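PDB 3MQ0: transcriptional repressor of the blcABC operon from Agrobacterium tumefaciens, which represses transcription of the blcABC operon, probably by binding DNA through a helix-turn-helix domain, and is regulated via oligomerization. Local coordinates for residues G129-I134 / L153-T158; T120-V125 / G235-L240. All blocks are in the same frame, centred on the assembly; numbering follows the deposited sequence.

Contact 1. Residues G129-I134 / L153-T158; sequences GEVVYI and LPAPFT
The phenol of Y133 slants across the end of L153, with CE1 4.0 Å from CD1 of L153. The two side chains cross obliquely, and the ring is placed by a chi1 of -69°, which sets CG anti to the carbonyl carbon. At its tip, OH of Y133 lies 3.6 Å from CG2 of T158, so the long tyrosine reaches the end of the other segment; its ring also meets that of F147. V131 shares a face of the sheet with L153. β-branched valine suits an extended strand, and its CG2 meets OG1 of T158 tip to tip at 3.7 Å while CG1 lies 4.1 Å from CB of A155.

Strand 152-154 is the outermost strand, within this chain, of the six-stranded antiparallel sheet in the GAF-like C-terminal domain, and it pairs here with strand 130-137. V131 and L153 form a hydrogen-bonded antiparallel pair: N of V131 donates to O of L153 at 2.9 Å, nearly along the C=O axis, and N of L153 returns a longer bond of 3.2 Å to O of V131, in the carbonyl plane. In the next, non-hydrogen-bonded pair, E130 with P154, the proline suits its place because this position requires no N-H toward the partner strand.

Beyond P154 the chain turns through A155-F157, yet N of A155 still reaches O of G129 at 2.8 Å, approaching from above the carbonyl plane. CB of A155, a small methyl, lies 3.3 Å from O of G129. T158 then acts as the N-cap of helix 159-165: with chi1 at 61°, OG1 sits between the backbone N and the carbonyl carbon and accepts a hydrogen bond from N of G161.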
ATOM      1  N   GLY B 129      23.185  10.250  10.799  1.00 23.21           N
ATOM      2  CA  GLY B 129      23.286  10.914  12.086  1.00 22.14           C
ATOM      3  C   GLY B 129      22.896  12.382  12.078  1.00 22.52           C
ATOM      4  O   GLY B 129      23.142  13.086  13.065  1.00 19.60           O
ATOM      5  N   GLU B 130      22.301  12.848  10.976  1.00 15.19           N
ATOM      6  CA  GLU B 130      21.885  14.254  10.835  1.00 15.72           C
ATOM      7  C   GLU B 130      20.381  14.390  10.625  1.00 17.70           C
ATOM      8  O   GLU B 130      19.735  13.441  10.161  1.00 22.88           O
ATOM      9  CB  GLU B 130      22.618  14.898   9.643  1.00 19.52           C
ATOM     10  CG  GLU B 130      24.131  14.741   9.696  1.00 30.54           C
ATOM     11  CD  GLU B 130      24.850  15.431   8.538  1.00 33.02           C
ATOM     12  OE1 GLU B 130      24.814  14.908   7.400  1.00 31.72           O
ATOM     13  OE2 GLU B 130      25.456  16.499   8.774  1.00 36.71           O
ATOM     14  N   VAL B 131      19.816  15.557  10.957  1.00 13.76           N
ATOM     15  CA  VAL B 131      18.479  15.887  10.481  1.00 17.41           C
ATOM     16  C   VAL B 131      18.628  16.929   9.374  1.00 17.66           C
ATOM     17  O   VAL B 131      19.573  17.705   9.389  1.00 16.23           O
ATOM     18  CB  VAL B 131      17.554  16.420  11.585  1.00 12.50           C
ATOM     19  CG1 VAL B 131      17.306  15.331  12.649  1.00 18.31           C
ATOM     20  CG2 VAL B 131      18.121  17.669  12.232  1.00 15.99           C
ATOM     21  N   VAL B 132      17.712  16.909   8.412  1.00 12.67           N
ATOM     22  CA  VAL B 132      17.712  17.854   7.296  1.00 15.07           C
ATOM     23  C   VAL B 132      16.396  18.612   7.326  1.00 16.74           C
ATOM     24  O   VAL B 132      15.330  17.993   7.434  1.00 15.59           O
ATOM     25  CB  VAL B 132      17.841  17.110   5.952  1.00 15.24           C
ATOM     26  CG1 VAL B 132      17.793  18.098   4.786  1.00 19.61           C
ATOM     27  CG2 VAL B 132      19.129  16.287   5.928  1.00 21.94           C
ATOM     28  N   TYR B 133      16.469  19.939   7.293  1.00 13.14           N
ATOM     29  CA  TYR B 133      15.282  20.791   7.374  1.00 18.18           C
ATOM     30  C   TYR B 133      14.571  20.847   6.037  1.00 18.71           C
ATOM     31  O   TYR B 133      15.150  21.271   5.047  1.00 20.71           O
ATOM     32  CB  TYR B 133      15.644  22.198   7.923  1.00 15.85           C
ATOM     33  CG  TYR B 133      16.022  22.042   9.359  1.00 14.27           C
ATOM     34  CD1 TYR B 133      17.301  21.651   9.706  1.00 21.19           C
ATOM     35  CD2 TYR B 133      15.064  22.131  10.363  1.00 11.93           C
ATOM     36  CE1 TYR B 133      17.638  21.395  11.025  1.00 24.61           C
ATOM     37  CE2 TYR B 133      15.389  21.882  11.684  1.00 14.97           C
ATOM     38  CZ  TYR B 133      16.682  21.521  12.005  1.00 18.77           C
ATOM     39  OH  TYR B 133      17.023  21.272  13.311  1.00 19.40           O
ATOM     40  N   ILE B 134      13.329  20.377   5.997  1.00 13.34           N
ATOM     41  CA  ILE B 134      12.577  20.403   4.748  1.00 12.63           C
ATOM     42  C   ILE B 134      11.400  21.364   4.767  1.00 15.34           C
ATOM     43  O   ILE B 134      10.807  21.650   3.722  1.00 16.31           O
ATOM     44  CB  ILE B 134      12.097  19.005   4.327  1.00 13.85           C
ATOM     45  CG1 ILE B 134      11.178  18.390   5.385  1.00 15.09           C
ATOM     46  CG2 ILE B 134      13.298  18.093   4.090  1.00 17.17           C
ATOM     47  CD1 ILE B 134      10.435  17.139   4.898  1.00 23.12           C
ATOM     48  N   LEU B 153      21.805  19.491  10.773  1.00 17.66           N
ATOM     49  CA  LEU B 153      22.306  19.539  12.144  1.00 20.00           C
ATOM     50  C   LEU B 153      22.456  18.111  12.685  1.00 18.96           C
ATOM     51  O   LEU B 153      21.803  17.195  12.193  1.00 18.23           O
ATOM     52  CB  LEU B 153      21.341  20.323  13.038  1.00 18.21           C
ATOM     53  CG  LEU B 153      21.388  21.841  12.852  1.00 16.30           C
ATOM     54  CD1 LEU B 153      20.350  22.512  13.759  1.00 19.45           C
ATOM     55  CD2 LEU B 153      22.769  22.358  13.158  1.00 18.60           C
ATOM     56  N   PRO B 154      23.306  17.916  13.711  1.00 20.01           N
ATOM     57  CA  PRO B 154      23.434  16.587  14.333  1.00 18.62           C
ATOM     58  C   PRO B 154      22.139  16.135  14.981  1.00 19.40           C
ATOM     59  O   PRO B 154      21.585  16.839  15.828  1.00 21.08           O
ATOM     60  CB  PRO B 154      24.505  16.796  15.411  1.00 23.26           C
ATOM     61  CG  PRO B 154      25.267  18.019  14.970  1.00 23.33           C
ATOM     62  CD  PRO B 154      24.252  18.892  14.281  1.00 23.46           C
ATOM     63  N   ALA B 155      21.661  14.964  14.585  1.00 15.80           N
ATOM     64  CA  ALA B 155      20.431  14.409  15.137  1.00 17.24           C
ATOM     65  C   ALA B 155      20.417  14.310  16.667  1.00 21.01           C
ATOM     66  O   ALA B 155      19.371  14.498  17.283  1.00 18.01           O
ATOM     67  CB  ALA B 155      20.145  13.046  14.524  1.00 22.32           C
ATOM     68  N   PRO B 156      21.566  13.999  17.294  1.00 14.87           N
ATOM     69  CA  PRO B 156      21.471  13.820  18.753  1.00 12.48           C
ATOM     70  C   PRO B 156      21.155  15.100  19.517  1.00 18.25           C
ATOM     71  O   PRO B 156      20.690  15.001  20.650  1.00 19.84           O
ATOM     72  CB  PRO B 156      22.873  13.334  19.140  1.00 15.84           C
ATOM     73  CG  PRO B 156      23.354  12.633  17.920  1.00 17.93           C
ATOM     74  CD  PRO B 156      22.841  13.474  16.766  1.00 14.82           C
ATOM     75  N   PHE B 157      21.409  16.262  18.918  1.00 13.60           N
ATOM     76  CA  PHE B 157      21.232  17.534  19.616  1.00 20.31           C
ATOM     77  C   PHE B 157      19.855  18.211  19.402  1.00 25.30           C
ATOM     78  O   PHE B 157      19.433  19.029  20.217  1.00 25.82           O
ATOM     79  CB  PHE B 157      22.343  18.522  19.212  1.00 11.90           C
ATOM     80  CG  PHE B 157      23.763  18.007  19.420  1.00 16.44           C
ATOM     81  CD1 PHE B 157      24.054  17.052  20.376  1.00 16.69           C
ATOM     82  CD2 PHE B 157      24.807  18.519  18.659  1.00 17.36           C
ATOM     83  CE1 PHE B 157      25.354  16.599  20.561  1.00 22.01           C
ATOM     84  CE2 PHE B 157      26.118  18.062  18.830  1.00 18.97           C
ATOM     85  CZ  PHE B 157      26.381  17.099  19.796  1.00 18.67           C
ATOM     86  N   THR B 158      19.162  17.896  18.314  1.00 15.91           N
ATOM     87  CA  THR B 158      17.919  18.613  17.997  1.00 13.86           C
ATOM     88  C   THR B 158      16.697  17.900  18.574  1.00  8.86           C
ATOM     89  O   THR B 158      16.752  16.704  18.854  1.00 12.13           O
ATOM     90  CB  THR B 158      17.716  18.738  16.461  1.00 19.67           C
ATOM     91  OG1 THR B 158      17.619  17.432  15.891  1.00 23.24           O
ATOM     92  CG2 THR B 158      18.891  19.450  15.793  1.00 19.01           C
TER

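Contact 2. Residues T120-V125 / G235-L240; sequences TVTLTV and GIAISL
Five backbone hydrogen bonds join strands 120-125 and 235-240, which run antiparallel, with 155° between their directions. T122 with A237 and T124 with G235 each exchange two, as between N of T122 and O of A237 at 2.9 Å, while N of S239 reaches O of T120 in the carbonyl plane. Glycine suits the last position: G235 puts no side chain on the face of T124, whose OG1 lies 3.8 Å from O of G235. CA-H...O contacts reinforce the ladder, as from CA of V121 to O of A237 at 3.2 Å.

Apolar contacts occupy the face of V121, L123, I236 and I238. V121 CG1, anti to its backbone N, crosses I236 CG1 obliquely at 3.7 Å, and CG2 of V121 lies alongside CG2 of I238 at 4.1 Å. β-branched V121, I236 and I238 suit the extended backbone, and L123 fills in against F106 of helix 102-110, which also covers V121 and I236.

Polar groups mark the other face. A water takes hold of OG1 of T122 at 2.9 Å and OG of S239 at 2.8 Å, and donates to O of T120. Small A237 leaves OG1 of T122 3.7 Å from its CB. The hydroxyls of T120 and T124 are satisfied by S139 and T160.

Such central antiparallel pairing, with a helix packed on one face, is characteristic of the GAF-like fold of IclR-type C-terminal domains.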
ATOM      1  N   THR B 120       8.173  29.337  16.136  1.00 17.76           N
ATOM      2  CA  THR B 120       8.798  28.881  14.906  1.00 17.48           C
ATOM      3  C   THR B 120       8.645  27.367  14.847  1.00 12.91           C
ATOM      4  O   THR B 120       8.936  26.678  15.814  1.00 17.67           O
ATOM      5  CB  THR B 120      10.279  29.251  14.878  1.00 24.15           C
ATOM      6  OG1 THR B 120      10.403  30.680  14.819  1.00 25.64           O
ATOM      7  CG2 THR B 120      10.969  28.618  13.676  1.00 22.61           C
ATOM      8  N   VAL B 121       8.184  26.848  13.712  1.00 13.11           N
ATOM      9  CA  VAL B 121       7.936  25.413  13.593  1.00 11.98           C
ATOM     10  C   VAL B 121       8.766  24.852  12.459  1.00 14.66           C
ATOM     11  O   VAL B 121       8.787  25.429  11.365  1.00 17.92           O
ATOM     12  CB  VAL B 121       6.459  25.134  13.260  1.00 16.68           C
ATOM     13  CG1 VAL B 121       6.159  23.634  13.379  1.00 13.41           C
ATOM     14  CG2 VAL B 121       5.555  25.945  14.166  1.00 17.53           C
ATOM     15  N   THR B 122       9.458  23.744  12.712  1.00 12.56           N
ATOM     16  CA  THR B 122      10.308  23.138  11.691  1.00 13.35           C
ATOM     17  C   THR B 122       9.850  21.726  11.396  1.00 12.22           C
ATOM     18  O   THR B 122       9.204  21.087  12.221  1.00 12.42           O
ATOM     19  CB  THR B 122      11.782  23.083  12.145  1.00 18.49           C
ATOM     20  OG1 THR B 122      11.848  22.431  13.420  1.00 18.07           O
ATOM     21  CG2 THR B 122      12.338  24.477  12.297  1.00 19.62           C
ATOM     22  N   LEU B 123      10.186  21.257  10.203  1.00 11.87           N
ATOM     23  CA  LEU B 123       9.877  19.903   9.764  1.00 10.94           C
ATOM     24  C   LEU B 123      11.178  19.336   9.225  1.00 12.25           C
ATOM     25  O   LEU B 123      11.822  19.963   8.379  1.00 12.02           O
ATOM     26  CB  LEU B 123       8.861  19.945   8.629  1.00 10.64           C
ATOM     27  CG  LEU B 123       8.449  18.615   7.979  1.00 12.38           C
ATOM     28  CD1 LEU B 123       7.623  17.822   8.970  1.00 16.52           C
ATOM     29  CD2 LEU B 123       7.665  18.871   6.669  1.00 12.28           C
ATOM     30  N   THR B 124      11.557  18.155   9.702  1.00 10.51           N
ATOM     31  CA  THR B 124      12.833  17.569   9.323  1.00 10.89           C
ATOM     32  C   THR B 124      12.706  16.108   8.962  1.00 14.02           C
ATOM     33  O   THR B 124      11.725  15.452   9.312  1.00 15.65           O
ATOM     34  CB  THR B 124      13.838  17.633  10.475  1.00 15.03           C
ATOM     35  OG1 THR B 124      13.407  16.745  11.516  1.00 15.89           O
ATOM     36  CG2 THR B 124      13.965  19.049  11.011  1.00 14.98           C
ATOM     37  N   VAL B 125      13.716  15.597   8.268  1.00 12.94           N
ATOM     38  CA  VAL B 125      13.858  14.153   8.078  1.00 12.25           C
ATOM     39  C   VAL B 125      15.225  13.768   8.569  1.00 15.15           C
ATOM     40  O   VAL B 125      16.110  14.610   8.583  1.00 17.03           O
ATOM     41  CB  VAL B 125      13.729  13.749   6.602  1.00 18.28           C
ATOM     42  CG1 VAL B 125      12.330  14.095   6.079  1.00 21.14           C
ATOM     43  CG2 VAL B 125      14.784  14.453   5.762  1.00 19.84           C
ATOM     44  N   GLY B 235      10.081  14.591  11.512  1.00 11.84           N
ATOM     45  CA  GLY B 235       9.913  15.165  12.839  1.00  8.45           C
ATOM     46  C   GLY B 235       9.378  16.578  12.711  1.00 14.89           C
ATOM     47  O   GLY B 235       9.658  17.277  11.735  1.00 12.64           O
ATOM     48  N   ILE B 236       8.591  16.999  13.687  1.00  8.43           N
ATOM     49  CA  ILE B 236       8.148  18.377  13.757  1.00 10.44           C
ATOM     50  C   ILE B 236       8.595  18.951  15.100  1.00 11.62           C
ATOM     51  O   ILE B 236       8.579  18.237  16.117  1.00 12.53           O
ATOM     52  CB  ILE B 236       6.624  18.499  13.573  1.00 12.07           C
ATOM     53  CG1 ILE B 236       6.189  19.954  13.603  1.00 16.01           C
ATOM     54  CG2 ILE B 236       5.846  17.728  14.650  1.00 13.07           C
ATOM     55  CD1 ILE B 236       4.680  20.126  13.329  1.00 27.87           C
ATOM     56  N   ALA B 237       9.012  20.213  15.114  1.00  7.46           N
ATOM     57  CA  ALA B 237       9.407  20.829  16.389  1.00  8.27           C
ATOM     58  C   ALA B 237       8.946  22.267  16.461  1.00 12.29           C
ATOM     59  O   ALA B 237       8.810  22.936  15.448  1.00 12.13           O
ATOM     60  CB  ALA B 237      10.937  20.764  16.570  1.00 14.77           C
ATOM     61  N   ILE B 238       8.733  22.750  17.671  1.00  9.25           N
ATOM     62  CA  ILE B 238       8.572  24.178  17.849  1.00 13.90           C
ATOM     63  C   ILE B 238       9.792  24.672  18.603  1.00 13.59           C
ATOM     64  O   ILE B 238      10.382  23.938  19.399  1.00 14.71           O
ATOM     65  CB  ILE B 238       7.279  24.531  18.596  1.00 20.27           C
ATOM     66  CG1 ILE B 238       7.264  23.880  19.976  1.00 19.53           C
ATOM     67  CG2 ILE B 238       6.053  24.089  17.781  1.00 18.48           C
ATOM     68  CD1 ILE B 238       5.934  24.065  20.712  1.00 29.46           C
ATOM     69  N   SER B 239      10.171  25.910  18.361  1.00 12.40           N
ATOM     70  CA  SER B 239      11.277  26.578  19.005  1.00 16.04           C
ATOM     71  C   SER B 239      10.825  27.851  19.716  1.00 16.71           C
ATOM     72  O   SER B 239      10.054  28.555  19.203  1.00 18.82           O
ATOM     73  CB  SER B 239      12.305  26.985  17.963  1.00 25.96           C
ATOM     74  OG  SER B 239      12.851  25.857  17.382  1.00 42.92           O
ATOM     75  N   LEU B 240      11.367  28.090  20.893  1.00 18.28           N
ATOM     76  CA  LEU B 240      11.036  29.306  21.626  1.00 17.61           C
ATOM     77  C   LEU B 240      12.195  29.691  22.522  1.00 15.06           C
ATOM     78  O   LEU B 240      13.166  28.941  22.658  1.00 17.62           O
ATOM     79  CB  LEU B 240       9.770  29.107  22.466  1.00 22.52           C
ATOM     80  CG  LEU B 240       9.765  27.899  23.404  1.00 23.95           C
ATOM     81  CD1 LEU B 240       8.928  28.185  24.631  1.00 30.68           C
ATOM     82  CD2 LEU B 240       9.229  26.664  22.670  1.00 27.75           C
TER
HETATM   83  O   HOH W   1      11.399  24.637  15.314  1.00 19.65           O

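Following the chain from its N-terminal helix-turn-helix region into the C-terminal domain, strand 120-127 comes first and runs directly into strand 130-137. Contact 1 closes the shorter loop when the chain returns at 153-158, after a mostly irregular excursion. Contact 2 closes the much longer one, as strand 232-241 comes back beside 120-127 after several helices and strands. The first loop is thus nested inside the second. The two contacts, with centres about 11 Å apart, are joined through neighbouring strands: N of V132 probably bonds to O of V125, and N of I134 to O of L123. Together they tie the sheet's edge strand 152-154 to its central strands.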